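Local coordinates for protein elongation factor G (Thermus thermophilus, PDB 2DY1) that binds GTP together with a magnesium ion and probably acts as a GTPase that serves as an elongation factor in translation, at residues L161-G166 with G171-F176; Q317-Q322 with G365-S370; A620-Y625 with Y639-S644. All coordinates share one frame; numbering follows the deposited sequence.

Contact 1 of 3, residues L161-G166 with G171-F176; sequences LPLYEG and GLIDVF
Leu161 and Leu163 pair with Ile173 and Gly171 across an antiparallel beta hairpin, part of the mixed sheet of the GTP-binding domain. Both are hydrogen-bonded pairs, and four backbone bonds satisfy their N-H and C=O groups. At the Leu161–Ile173 pair the bonds are reciprocal: Leu161 N gives to Ile173 O at 2.9 Å and Ile173 N to Leu161 O at 2.8 Å. The other pair is lopsided. Leu163 N reaches Gly171 O at 2.9 Å along an almost straight N-H...O line (171°), yet it stands 64° out of that carbonyl's plane; Gly171 N returns a longer, more bent bond to Leu163 O at 3.3 Å. Gly171 O also receives a weak bond from the indole of Trp169. Pro162 has no N-H to give, and it fits the non-hydrogen-bonded position opposite Leu172, whose backbone bonds with Tyr181 of the next strand.

Leu161, Leu163 and Ile173 share one face of the sheet, where helix 198-213 packs on Leu161, Ile173 and the neighbouring Val175. The side chains of Pro162 and Leu172 point apart from each other, and that of Leu172 lies about 11 Å from the bound GTP. With CG anti to its carbonyl carbon (chi1 -68°), Leu161 places CG 3.7 Å from Val175 CG2, while Ile173 CD1 rests 3.7 Å from Pro162 O.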
ATOM      1  N   LEU A 161     -12.416  25.563 -19.542  1.00 13.18           N
ATOM      2  CA  LEU A 161     -13.863  25.428 -19.378  1.00 11.70           C
ATOM      3  C   LEU A 161     -14.267  24.614 -20.620  1.00 11.19           C
ATOM      4  O   LEU A 161     -13.583  24.614 -21.634  1.00 12.29           O
ATOM      5  CB  LEU A 161     -14.571  26.780 -19.367  1.00 11.97           C
ATOM      6  CG  LEU A 161     -14.267  27.636 -18.143  1.00 13.26           C
ATOM      7  CD1 LEU A 161     -15.022  28.956 -18.304  1.00 15.81           C
ATOM      8  CD2 LEU A 161     -14.660  26.940 -16.845  1.00 14.92           C
ATOM      9  N   PRO A 162     -15.388  23.901 -20.550  1.00  9.83           N
ATOM     10  CA  PRO A 162     -15.793  23.104 -21.707  1.00 12.23           C
ATOM     11  C   PRO A 162     -16.448  23.862 -22.843  1.00 12.26           C
ATOM     12  O   PRO A 162     -17.234  24.798 -22.615  1.00 13.05           O
ATOM     13  CB  PRO A 162     -16.741  22.073 -21.105  1.00 11.32           C
ATOM     14  CG  PRO A 162     -17.344  22.802 -19.926  1.00 17.78           C
ATOM     15  CD  PRO A 162     -16.235  23.660 -19.372  1.00 12.15           C
ATOM     16  N   LEU A 163     -16.101  23.476 -24.069  1.00 12.00           N
ATOM     17  CA  LEU A 163     -16.757  24.060 -25.234  1.00 11.73           C
ATOM     18  C   LEU A 163     -17.838  23.081 -25.660  1.00 13.04           C
ATOM     19  O   LEU A 163     -17.566  21.909 -25.903  1.00 13.22           O
ATOM     20  CB  LEU A 163     -15.774  24.274 -26.388  1.00 10.10           C
ATOM     21  CG  LEU A 163     -16.416  24.849 -27.649  1.00 12.33           C
ATOM     22  CD1 LEU A 163     -16.872  26.278 -27.341  1.00 14.02           C
ATOM     23  CD2 LEU A 163     -15.409  24.865 -28.804  1.00 14.63           C
ATOM     24  N   TYR A 164     -19.083  23.551 -25.711  1.00 13.93           N
ATOM     25  CA  TYR A 164     -20.195  22.708 -26.129  1.00 13.18           C
ATOM     26  C   TYR A 164     -20.797  23.193 -27.435  1.00 14.12           C
ATOM     27  O   TYR A 164     -20.746  24.384 -27.754  1.00 17.87           O
ATOM     28  CB  TYR A 164     -21.326  22.735 -25.101  1.00 15.53           C
ATOM     29  CG  TYR A 164     -21.034  22.012 -23.812  1.00 13.17           C
ATOM     30  CD1 TYR A 164     -21.200  20.629 -23.716  1.00 18.00           C
ATOM     31  CD2 TYR A 164     -20.602  22.705 -22.688  1.00 18.60           C
ATOM     32  CE1 TYR A 164     -20.939  19.956 -22.514  1.00 23.46           C
ATOM     33  CE2 TYR A 164     -20.349  22.047 -21.496  1.00 18.38           C
ATOM     34  CZ  TYR A 164     -20.517  20.681 -21.408  1.00 18.21           C
ATOM     35  OH  TYR A 164     -20.289  20.034 -20.203  1.00 20.11           O
ATOM     36  N   GLU A 165     -21.374  22.258 -28.177  1.00 18.15           N
ATOM     37  CA  GLU A 165     -22.086  22.574 -29.413  1.00 19.11           C
ATOM     38  C   GLU A 165     -23.363  21.757 -29.305  1.00 23.21           C
ATOM     39  O   GLU A 165     -23.334  20.527 -29.292  1.00 22.42           O
ATOM     40  CB  GLU A 165     -21.269  22.184 -30.653  1.00 19.71           C
ATOM     41  CG  GLU A 165     -20.137  23.150 -30.936  1.00 18.34           C
ATOM     42  CD  GLU A 165     -19.255  22.715 -32.095  1.00 17.75           C
ATOM     43  OE1 GLU A 165     -19.519  21.631 -32.656  1.00 21.07           O
ATOM     44  OE2 GLU A 165     -18.299  23.457 -32.423  1.00 23.51           O
ATOM     45  N   GLY A 166     -24.487  22.453 -29.169  1.00 28.64           N
ATOM     46  CA  GLY A 166     -25.761  21.767 -29.055  1.00 34.55           C
ATOM     47  C   GLY A 166     -25.782  20.682 -27.993  1.00 35.83           C
ATOM     48  O   GLY A 166     -26.292  19.583 -28.228  1.00 35.66           O
ATOM     49  N   GLY A 171     -14.847  20.511 -27.087  1.00 11.91           N
ATOM     50  CA  GLY A 171     -13.566  21.170 -26.961  1.00 13.11           C
ATOM     51  C   GLY A 171     -13.311  21.919 -25.676  1.00  9.83           C
ATOM     52  O   GLY A 171     -13.930  21.667 -24.641  1.00 12.79           O
ATOM     53  N   LEU A 172     -12.392  22.875 -25.783  1.00 10.68           N
ATOM     54  CA  LEU A 172     -11.942  23.647 -24.644  1.00 12.03           C
ATOM     55  C   LEU A 172     -11.980  25.140 -24.858  1.00  9.75           C
ATOM     56  O   LEU A 172     -11.782  25.627 -25.974  1.00 14.53           O
ATOM     57  CB  LEU A 172     -10.464  23.322 -24.344  1.00 15.99           C
ATOM     58  CG  LEU A 172     -10.008  21.885 -24.132  1.00 22.54           C
ATOM     59  CD1 LEU A 172      -8.525  21.870 -23.790  1.00 24.67           C
ATOM     60  CD2 LEU A 172     -10.827  21.279 -23.003  1.00 23.66           C
ATOM     61  N   ILE A 173     -12.246  25.847 -23.771  1.00 10.54           N
ATOM     62  CA  ILE A 173     -12.178  27.303 -23.754  1.00 12.76           C
ATOM     63  C   ILE A 173     -11.027  27.545 -22.786  1.00 14.35           C
ATOM     64  O   ILE A 173     -11.101  27.186 -21.598  1.00 13.63           O
ATOM     65  CB  ILE A 173     -13.456  27.957 -23.192  1.00 14.73           C
ATOM     66  CG1 ILE A 173     -14.634  27.690 -24.123  1.00 15.10           C
ATOM     67  CG2 ILE A 173     -13.250  29.485 -23.064  1.00 14.33           C
ATOM     68  CD1 ILE A 173     -15.967  28.121 -23.544  1.00 14.90           C
ATOM     69  N   ASP A 174      -9.945  28.119 -23.300  1.00 15.88           N
ATOM     70  CA  ASP A 174      -8.774  28.396 -22.481  1.00 20.76           C
ATOM     71  C   ASP A 174      -9.068  29.746 -21.834  1.00 20.21           C
ATOM     72  O   ASP A 174      -9.028  30.776 -22.500  1.00 21.18           O
ATOM     73  CB  ASP A 174      -7.541  28.453 -23.381  1.00 25.93           C
ATOM     74  CG  ASP A 174      -6.298  28.821 -22.621  1.00 41.31           C
ATOM     75  OD1 ASP A 174      -6.189  30.010 -22.268  1.00 36.00           O
ATOM     76  OD2 ASP A 174      -5.450  27.930 -22.365  1.00 34.44           O
ATOM     77  N   VAL A 175      -9.404  29.713 -20.543  1.00 14.97           N
ATOM     78  CA  VAL A 175      -9.817  30.913 -19.804  1.00 19.09           C
ATOM     79  C   VAL A 175      -8.877  32.090 -19.916  1.00 25.18           C
ATOM     80  O   VAL A 175      -9.298  33.212 -20.211  1.00 30.94           O
ATOM     81  CB  VAL A 175     -10.017  30.591 -18.301  1.00 22.52           C
ATOM     82  CG1 VAL A 175     -10.434  31.827 -17.546  1.00 26.88           C
ATOM     83  CG2 VAL A 175     -11.060  29.504 -18.140  1.00 26.66           C
ATOM     84  N   PHE A 176      -7.604  31.831 -19.670  1.00 21.86           N
ATOM     85  CA  PHE A 176      -6.591  32.881 -19.709  1.00 33.15           C
ATOM     86  C   PHE A 176      -6.536  33.686 -21.008  1.00 32.81           C
ATOM     87  O   PHE A 176      -6.518  34.926 -20.973  1.00 31.84           O
ATOM     88  CB  PHE A 176      -5.211  32.273 -19.456  1.00 35.89           C
ATOM     89  CG  PHE A 176      -4.111  33.294 -19.330  1.00 51.01           C
ATOM     90  CD1 PHE A 176      -3.770  33.819 -18.087  1.00 58.71           C
ATOM     91  CD2 PHE A 176      -3.407  33.721 -20.450  1.00 57.20           C
ATOM     92  CE1 PHE A 176      -2.739  34.755 -17.964  1.00 63.91           C
ATOM     93  CE2 PHE A 176      -2.374  34.658 -20.340  1.00 61.96           C
ATOM     94  CZ  PHE A 176      -2.040  35.174 -19.094  1.00 62.58           C
TER

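Contact 2 of 3, residues Q317-Q322 with G365-S370; sequences QSEAGQ and GEKPES
Lys367 NZ donates to Glu319 OE2 at 2.8 Å, a salt bridge that is the whole of the polar contact between two loops. The carboxylate takes it on the syn lone pair of OE2, the side of its other oxygen, but the grip is one-sided: OE1 stays 4.0 Å from the same NZ. Both chains are bent where they meet. Glu319 folds at chi2 (-69°), and Lys367, otherwise extended, turns at chi3 (79°), which lays its aliphatic part beside the acid, with CD 3.3 Å from OE2. The two side chains cross at about a right angle. Both residues are exposed, so water probably screens much of the attraction between the charges.

The acid stands on a well-braced turn. Ser318 to Gly321 is a type I beta turn closed by Gly321 N to Ser318 O at 3.0 Å. Ser318 OG accepts from Ala320 N, an ST turn, and donates to Gly321 O at 2.7 Å. These bonds hold the turn's backbone, from which the Glu319 side chain extends toward Lys367.

In the fold, the turn links strands 314-316 and 323-332 of one antiparallel sheet, whereas Lys367 follows strand 361-363 of another, whose Trp363 bonds to the backbone of Gln317 and touches Pro368.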
ATOM      1  N   GLN A 317      27.132   5.120  -6.389  1.00 14.38           N
ATOM      2  CA  GLN A 317      27.413   4.443  -5.130  1.00 13.61           C
ATOM      3  C   GLN A 317      26.067   3.969  -4.572  1.00 17.34           C
ATOM      4  O   GLN A 317      25.032   4.535  -4.888  1.00 15.40           O
ATOM      5  CB  GLN A 317      28.051   5.422  -4.139  1.00 19.17           C
ATOM      6  CG  GLN A 317      28.488   4.769  -2.847  1.00 34.62           C
ATOM      7  CD  GLN A 317      29.577   3.742  -3.066  1.00 42.74           C
ATOM      8  OE1 GLN A 317      30.756   4.087  -3.173  1.00 47.36           O
ATOM      9  NE2 GLN A 317      29.190   2.473  -3.154  1.00 34.56           N
ATOM     10  N   SER A 318      26.090   2.930  -3.748  1.00 16.63           N
ATOM     11  CA  SER A 318      24.867   2.421  -3.127  1.00 15.95           C
ATOM     12  C   SER A 318      25.307   1.660  -1.904  1.00 20.74           C
ATOM     13  O   SER A 318      26.503   1.375  -1.743  1.00 20.00           O
ATOM     14  CB  SER A 318      24.117   1.470  -4.047  1.00 17.73           C
ATOM     15  OG  SER A 318      24.623   0.144  -3.965  1.00 19.86           O
ATOM     16  N   GLU A 319      24.354   1.309  -1.053  1.00 17.56           N
ATOM     17  CA  GLU A 319      24.696   0.580   0.163  1.00 20.45           C
ATOM     18  C   GLU A 319      25.286  -0.791  -0.157  1.00 24.67           C
ATOM     19  O   GLU A 319      25.933  -1.406   0.693  1.00 27.07           O
ATOM     20  CB  GLU A 319      23.462   0.425   1.053  1.00 23.29           C
ATOM     21  CG  GLU A 319      22.898   1.739   1.583  1.00 15.05           C
ATOM     22  CD  GLU A 319      23.812   2.427   2.602  1.00 20.52           C
ATOM     23  OE1 GLU A 319      24.790   1.799   3.058  1.00 26.66           O
ATOM     24  OE2 GLU A 319      23.525   3.587   2.958  1.00 21.59           O
ATOM     25  N   ALA A 320      25.071  -1.263  -1.381  1.00 23.69           N
ATOM     26  CA  ALA A 320      25.577  -2.567  -1.801  1.00 29.76           C
ATOM     27  C   ALA A 320      26.811  -2.445  -2.685  1.00 27.80           C
ATOM     28  O   ALA A 320      27.195  -3.399  -3.354  1.00 34.69           O
ATOM     29  CB  ALA A 320      24.497  -3.334  -2.542  1.00 27.85           C
ATOM     30  N   GLY A 321      27.422  -1.271  -2.686  1.00 25.10           N
ATOM     31  CA  GLY A 321      28.605  -1.066  -3.499  1.00 29.26           C
ATOM     32  C   GLY A 321      28.298  -0.315  -4.777  1.00 28.35           C
ATOM     33  O   GLY A 321      27.167   0.116  -4.992  1.00 22.60           O
ATOM     34  N   GLN A 322      29.306  -0.174  -5.629  1.00 27.94           N
ATOM     35  CA  GLN A 322      29.159   0.538  -6.896  1.00 25.64           C
ATOM     36  C   GLN A 322      28.218  -0.154  -7.861  1.00 21.43           C
ATOM     37  O   GLN A 322      28.247  -1.380  -8.023  1.00 22.67           O
ATOM     38  CB  GLN A 322      30.524   0.712  -7.569  1.00 31.44           C
ATOM     39  CG  GLN A 322      31.471   1.656  -6.841  1.00 40.33           C
ATOM     40  CD  GLN A 322      30.954   3.083  -6.780  1.00 46.72           C
ATOM     41  OE1 GLN A 322      30.699   3.714  -7.805  1.00 50.79           O
ATOM     42  NE2 GLN A 322      30.802   3.601  -5.571  1.00 56.82           N
ATOM     43  N   GLY A 365      29.322  11.257  -4.674  1.00 21.96           N
ATOM     44  CA  GLY A 365      29.696  12.227  -3.659  1.00 21.03           C
ATOM     45  C   GLY A 365      29.220  11.815  -2.277  1.00 19.06           C
ATOM     46  O   GLY A 365      29.143  10.620  -1.959  1.00 24.19           O
ATOM     47  N   GLU A 366      28.893  12.809  -1.458  1.00 22.60           N
ATOM     48  CA  GLU A 366      28.442  12.573  -0.086  1.00 23.92           C
ATOM     49  C   GLU A 366      27.087  11.864  -0.076  1.00 21.28           C
ATOM     50  O   GLU A 366      26.159  12.286  -0.756  1.00 23.42           O
ATOM     51  CB  GLU A 366      28.343  13.913   0.661  1.00 25.76           C
ATOM     52  CG  GLU A 366      27.963  13.807   2.119  1.00 43.43           C
ATOM     53  CD  GLU A 366      29.040  13.201   2.992  1.00 50.24           C
ATOM     54  OE1 GLU A 366      28.691  12.495   3.963  1.00 57.31           O
ATOM     55  OE2 GLU A 366      30.230  13.442   2.722  1.00 61.75           O
ATOM     56  N   LYS A 367      26.980  10.793   0.704  1.00 22.54           N
ATOM     57  CA  LYS A 367      25.727  10.044   0.783  1.00 22.32           C
ATOM     58  C   LYS A 367      24.613  10.907   1.357  1.00 23.41           C
ATOM     59  O   LYS A 367      24.841  11.717   2.257  1.00 22.32           O
ATOM     60  CB  LYS A 367      25.900   8.788   1.648  1.00 22.91           C
ATOM     61  CG  LYS A 367      24.699   7.845   1.585  1.00 31.33           C
ATOM     62  CD  LYS A 367      24.911   6.560   2.376  1.00 31.73           C
ATOM     63  CE  LYS A 367      24.713   6.781   3.843  1.00 23.56           C
ATOM     64  NZ  LYS A 367      24.825   5.501   4.578  1.00 19.87           N
ATOM     65  N   PRO A 368      23.385  10.767   0.826  1.00 17.71           N
ATOM     66  CA  PRO A 368      22.280  11.568   1.354  1.00 17.21           C
ATOM     67  C   PRO A 368      21.802  11.062   2.707  1.00 15.12           C
ATOM     68  O   PRO A 368      21.956   9.883   3.036  1.00 16.91           O
ATOM     69  CB  PRO A 368      21.185  11.398   0.299  1.00 20.30           C
ATOM     70  CG  PRO A 368      21.448  10.023  -0.222  1.00 20.03           C
ATOM     71  CD  PRO A 368      22.962  10.039  -0.385  1.00 20.07           C
ATOM     72  N   GLU A 369      21.237  11.982   3.485  1.00 17.96           N
ATOM     73  CA  GLU A 369      20.649  11.658   4.781  1.00 18.54           C
ATOM     74  C   GLU A 369      19.150  11.550   4.496  1.00 18.45           C
ATOM     75  O   GLU A 369      18.711  11.892   3.397  1.00 17.88           O
ATOM     76  CB  GLU A 369      20.972  12.765   5.789  1.00 20.59           C
ATOM     77  CG  GLU A 369      22.476  12.788   6.081  1.00 18.90           C
ATOM     78  CD  GLU A 369      22.901  13.813   7.131  1.00 20.11           C
ATOM     79  OE1 GLU A 369      22.065  14.606   7.610  1.00 24.39           O
ATOM     80  OE2 GLU A 369      24.098  13.808   7.460  1.00 23.33           O
ATOM     81  N   SER A 370      18.358  11.091   5.461  1.00 17.16           N
ATOM     82  CA  SER A 370      16.931  10.891   5.218  1.00 20.08           C
ATOM     83  C   SER A 370      16.124  12.083   4.723  1.00 16.98           C
ATOM     84  O   SER A 370      15.194  11.898   3.947  1.00 21.58           O
ATOM     85  CB  SER A 370      16.254  10.305   6.467  1.00 17.02           C
ATOM     86  OG  SER A 370      16.190  11.252   7.520  1.00 19.68           O
TER

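Contact 3 of 3, residues A620-Y625 with Y639-S644; sequences AEVLEY and YTLEFS
Two different first torsions bring Tyr625 and Tyr639 together: Tyr625 has CG anti to its backbone N (chi1 -166°), and Tyr639 holds CG between the backbone N and the carbonyl carbon (chi1 82°). The outcome is a T-shaped stack. The CD1 edge of Tyr625 is directed at one face of Tyr639, 4.1 Å from CG, displaced toward the rim instead of the ring centre. A centroid separation of 5.7 Å and planes at 84° support the assignment.

Beside the rings, Val622 and Leu641 meet through their methyl groups, the two side chains running at a slant to each other. Val622 CG2 lies 3.9 Å from Leu641 CD1 and 4.0 Å from CD2, fitting against both branches of the leucine fork; CD1 also comes within 3.8 Å of Val622 O. That oxygen has polar partners as well. Tyr625 N donates to it at 3.2 Å, closing the type I turn from Val622 to Tyr625, and a water donates to it at the same distance. The water continues to Tyr639 OH by a weak link, so the two segments share a tenuous water bridge next to their apolar contacts.

Helix 587-596 contributes Val590 and Leu594 around the Tyr625 ring, while strand 569-583 adds Val580. The order of strand 569-583, helix 587-596, strands 600-607 and 610-618, helix 625-633 and strand 638-648 is that of a ferredoxin-like beta-alpha-beta-beta-alpha-beta fold; here the turn leading into its second helix, together with that helix's first residue, packs against its last strand, within the beta-alpha-beta crossover that joins strands 610-618 and 638-648.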
ATOM      1  N   ALA A 620     -12.086 -15.598  14.824  1.00 23.33           N
ATOM      2  CA  ALA A 620     -12.577 -16.750  14.088  1.00 21.18           C
ATOM      3  C   ALA A 620     -13.847 -16.462  13.297  1.00 20.65           C
ATOM      4  O   ALA A 620     -14.214 -17.233  12.418  1.00 29.16           O
ATOM      5  CB  ALA A 620     -12.823 -17.908  15.050  1.00 30.82           C
ATOM      6  N   GLU A 621     -14.509 -15.358  13.617  1.00 22.88           N
ATOM      7  CA  GLU A 621     -15.751 -15.007  12.933  1.00 31.41           C
ATOM      8  C   GLU A 621     -15.560 -13.939  11.866  1.00 33.68           C
ATOM      9  O   GLU A 621     -16.514 -13.596  11.160  1.00 32.28           O
ATOM     10  CB  GLU A 621     -16.778 -14.495  13.949  1.00 38.23           C
ATOM     11  CG  GLU A 621     -17.157 -15.499  15.018  1.00 48.58           C
ATOM     12  CD  GLU A 621     -17.773 -16.747  14.434  1.00 55.54           C
ATOM     13  OE1 GLU A 621     -18.816 -16.633  13.757  1.00 57.66           O
ATOM     14  OE2 GLU A 621     -17.211 -17.842  14.647  1.00 61.24           O
ATOM     15  N   VAL A 622     -14.340 -13.419  11.738  1.00 31.06           N
ATOM     16  CA  VAL A 622     -14.063 -12.348  10.780  1.00 26.05           C
ATOM     17  C   VAL A 622     -12.800 -12.500   9.933  1.00 25.51           C
ATOM     18  O   VAL A 622     -12.280 -11.506   9.437  1.00 24.79           O
ATOM     19  CB  VAL A 622     -13.948 -10.986  11.502  1.00 25.36           C
ATOM     20  CG1 VAL A 622     -15.319 -10.527  11.997  1.00 26.97           C
ATOM     21  CG2 VAL A 622     -12.970 -11.103  12.673  1.00 28.58           C
ATOM     22  N   LEU A 623     -12.306 -13.716   9.754  1.00 22.73           N
ATOM     23  CA  LEU A 623     -11.093 -13.881   8.964  1.00 25.07           C
ATOM     24  C   LEU A 623     -11.305 -13.524   7.497  1.00 23.03           C
ATOM     25  O   LEU A 623     -10.348 -13.234   6.775  1.00 22.12           O
ATOM     26  CB  LEU A 623     -10.561 -15.301   9.101  1.00 24.92           C
ATOM     27  CG  LEU A 623      -9.798 -15.529  10.412  1.00 30.35           C
ATOM     28  CD1 LEU A 623      -9.562 -17.006  10.618  1.00 36.20           C
ATOM     29  CD2 LEU A 623      -8.479 -14.774  10.369  1.00 30.98           C
ATOM     30  N   GLU A 624     -12.559 -13.555   7.048  1.00 23.34           N
ATOM     31  CA  GLU A 624     -12.854 -13.180   5.672  1.00 21.08           C
ATOM     32  C   GLU A 624     -13.859 -12.053   5.635  1.00 23.62           C
ATOM     33  O   GLU A 624     -14.612 -11.918   4.671  1.00 24.62           O
ATOM     34  CB  GLU A 624     -13.381 -14.369   4.864  1.00 26.04           C
ATOM     35  CG  GLU A 624     -12.336 -15.433   4.648  1.00 23.80           C
ATOM     36  CD  GLU A 624     -12.635 -16.319   3.472  1.00 30.19           C
ATOM     37  OE1 GLU A 624     -13.717 -16.942   3.449  1.00 24.90           O
ATOM     38  OE2 GLU A 624     -11.781 -16.398   2.568  1.00 26.95           O
ATOM     39  N   TYR A 625     -13.866 -11.228   6.676  1.00 21.04           N
ATOM     40  CA  TYR A 625     -14.789 -10.110   6.717  1.00 26.56           C
ATOM     41  C   TYR A 625     -14.506  -9.219   5.500  1.00 25.79           C
ATOM     42  O   TYR A 625     -15.423  -8.635   4.926  1.00 25.81           O
ATOM     43  CB  TYR A 625     -14.612  -9.322   8.023  1.00 27.99           C
ATOM     44  CG  TYR A 625     -15.741  -8.355   8.317  1.00 28.79           C
ATOM     45  CD1 TYR A 625     -15.494  -6.991   8.471  1.00 29.67           C
ATOM     46  CD2 TYR A 625     -17.060  -8.806   8.436  1.00 34.88           C
ATOM     47  CE1 TYR A 625     -16.539  -6.091   8.736  1.00 28.73           C
ATOM     48  CE2 TYR A 625     -18.108  -7.915   8.697  1.00 31.55           C
ATOM     49  CZ  TYR A 625     -17.838  -6.566   8.845  1.00 36.42           C
ATOM     50  OH  TYR A 625     -18.868  -5.687   9.097  1.00 32.50           O
ATOM     51  N   TYR A 639     -13.290  -0.981   6.880  1.00 35.24           N
ATOM     52  CA  TYR A 639     -13.194  -1.576   8.208  1.00 35.99           C
ATOM     53  C   TYR A 639     -11.751  -1.706   8.669  1.00 33.11           C
ATOM     54  O   TYR A 639     -10.825  -1.657   7.861  1.00 30.98           O
ATOM     55  CB  TYR A 639     -13.812  -2.978   8.182  1.00 33.10           C
ATOM     56  CG  TYR A 639     -12.851  -4.019   7.652  1.00 36.51           C
ATOM     57  CD1 TYR A 639     -11.962  -4.680   8.508  1.00 38.09           C
ATOM     58  CD2 TYR A 639     -12.751  -4.270   6.284  1.00 33.85           C
ATOM     59  CE1 TYR A 639     -10.993  -5.553   8.009  1.00 36.82           C
ATOM     60  CE2 TYR A 639     -11.788  -5.140   5.774  1.00 35.39           C
ATOM     61  CZ  TYR A 639     -10.909  -5.772   6.641  1.00 40.05           C
ATOM     62  OH  TYR A 639      -9.922  -6.584   6.133  1.00 34.27           O
ATOM     63  N   THR A 640     -11.578  -1.881   9.974  1.00 32.42           N
ATOM     64  CA  THR A 640     -10.259  -2.097  10.558  1.00 32.47           C
ATOM     65  C   THR A 640     -10.445  -3.147  11.652  1.00 29.32           C
ATOM     66  O   THR A 640     -11.432  -3.121  12.391  1.00 34.29           O
ATOM     67  CB  THR A 640      -9.668  -0.824  11.218  1.00 36.59           C
ATOM     68  OG1 THR A 640     -10.471  -0.449  12.345  1.00 36.10           O
ATOM     69  CG2 THR A 640      -9.602   0.322  10.217  1.00 37.26           C
ATOM     70  N   LEU A 641      -9.507  -4.086  11.729  1.00 30.49           N
ATOM     71  CA  LEU A 641      -9.533  -5.135  12.740  1.00 27.47           C
ATOM     72  C   LEU A 641      -8.223  -5.062  13.508  1.00 27.04           C
ATOM     73  O   LEU A 641      -7.155  -4.935  12.910  1.00 31.37           O
ATOM     74  CB  LEU A 641      -9.659  -6.518  12.091  1.00 29.73           C
ATOM     75  CG  LEU A 641     -11.049  -7.041  11.728  1.00 30.66           C
ATOM     76  CD1 LEU A 641     -10.928  -8.313  10.876  1.00 27.07           C
ATOM     77  CD2 LEU A 641     -11.828  -7.324  13.013  1.00 29.62           C
ATOM     78  N   GLU A 642      -8.301  -5.120  14.833  1.00 28.57           N
ATOM     79  CA  GLU A 642      -7.095  -5.075  15.654  1.00 30.36           C
ATOM     80  C   GLU A 642      -7.266  -5.992  16.852  1.00 27.10           C
ATOM     81  O   GLU A 642      -8.344  -6.050  17.446  1.00 28.79           O
ATOM     82  CB  GLU A 642      -6.818  -3.647  16.145  1.00 38.63           C
ATOM     83  CG  GLU A 642      -6.444  -2.661  15.050  1.00 57.43           C
ATOM     84  CD  GLU A 642      -6.015  -1.311  15.601  1.00 68.04           C
ATOM     85  OE1 GLU A 642      -5.582  -0.454  14.801  1.00 74.88           O
ATOM     86  OE2 GLU A 642      -6.112  -1.104  16.832  1.00 72.77           O
ATOM     87  N   PHE A 643      -6.204  -6.715  17.195  1.00 28.59           N
ATOM     88  CA  PHE A 643      -6.235  -7.633  18.329  1.00 32.41           C
ATOM     89  C   PHE A 643      -6.581  -6.902  19.615  1.00 31.16           C
ATOM     90  O   PHE A 643      -6.061  -5.818  19.894  1.00 34.61           O
ATOM     91  CB  PHE A 643      -4.880  -8.329  18.502  1.00 31.07           C
ATOM     92  CG  PHE A 643      -4.815  -9.230  19.703  1.00 30.50           C
ATOM     93  CD1 PHE A 643      -5.454 -10.463  19.703  1.00 32.16           C
ATOM     94  CD2 PHE A 643      -4.136  -8.830  20.849  1.00 34.43           C
ATOM     95  CE1 PHE A 643      -5.421 -11.289  20.828  1.00 34.09           C
ATOM     96  CE2 PHE A 643      -4.097  -9.649  21.981  1.00 34.29           C
ATOM     97  CZ  PHE A 643      -4.740 -10.877  21.968  1.00 28.32           C
ATOM     98  N   SER A 644      -7.461  -7.510  20.400  1.00 33.10           N
ATOM     99  CA  SER A 644      -7.892  -6.927  21.661  1.00 33.59           C
ATOM    100  C   SER A 644      -7.409  -7.758  22.852  1.00 31.54           C
ATOM    101  O   SER A 644      -6.608  -7.298  23.663  1.00 28.40           O
ATOM    102  CB  SER A 644      -9.418  -6.835  21.687  1.00 34.49           C
ATOM    103  OG  SER A 644      -9.879  -6.304  22.918  1.00 41.60           O
TER
HETATM  104  O   HOH W   1     -11.131  -9.712   7.114  1.00 21.85           O

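Along the chain the three contacts follow in series, each closing before the next opens, and they sample separate parts of a multidomain protein. Contact 1 belongs to the GTP-binding domain, contact 2 joins a loop of the beta-rich second domain to the loop that follows strand 361-363, and contact 3 is in the C-terminal region. Centres are 50 Å apart between contacts 1 and 2 and between 1 and 3, and 42 Å between 2 and 3; nearest atoms of any two stay at least about 26 Å apart. They share no sheet. Contacts 2 and 3 fall on opposite sides of the chain's centre, away from the nucleotide; each is a local contact within its own part of an elongated molecule.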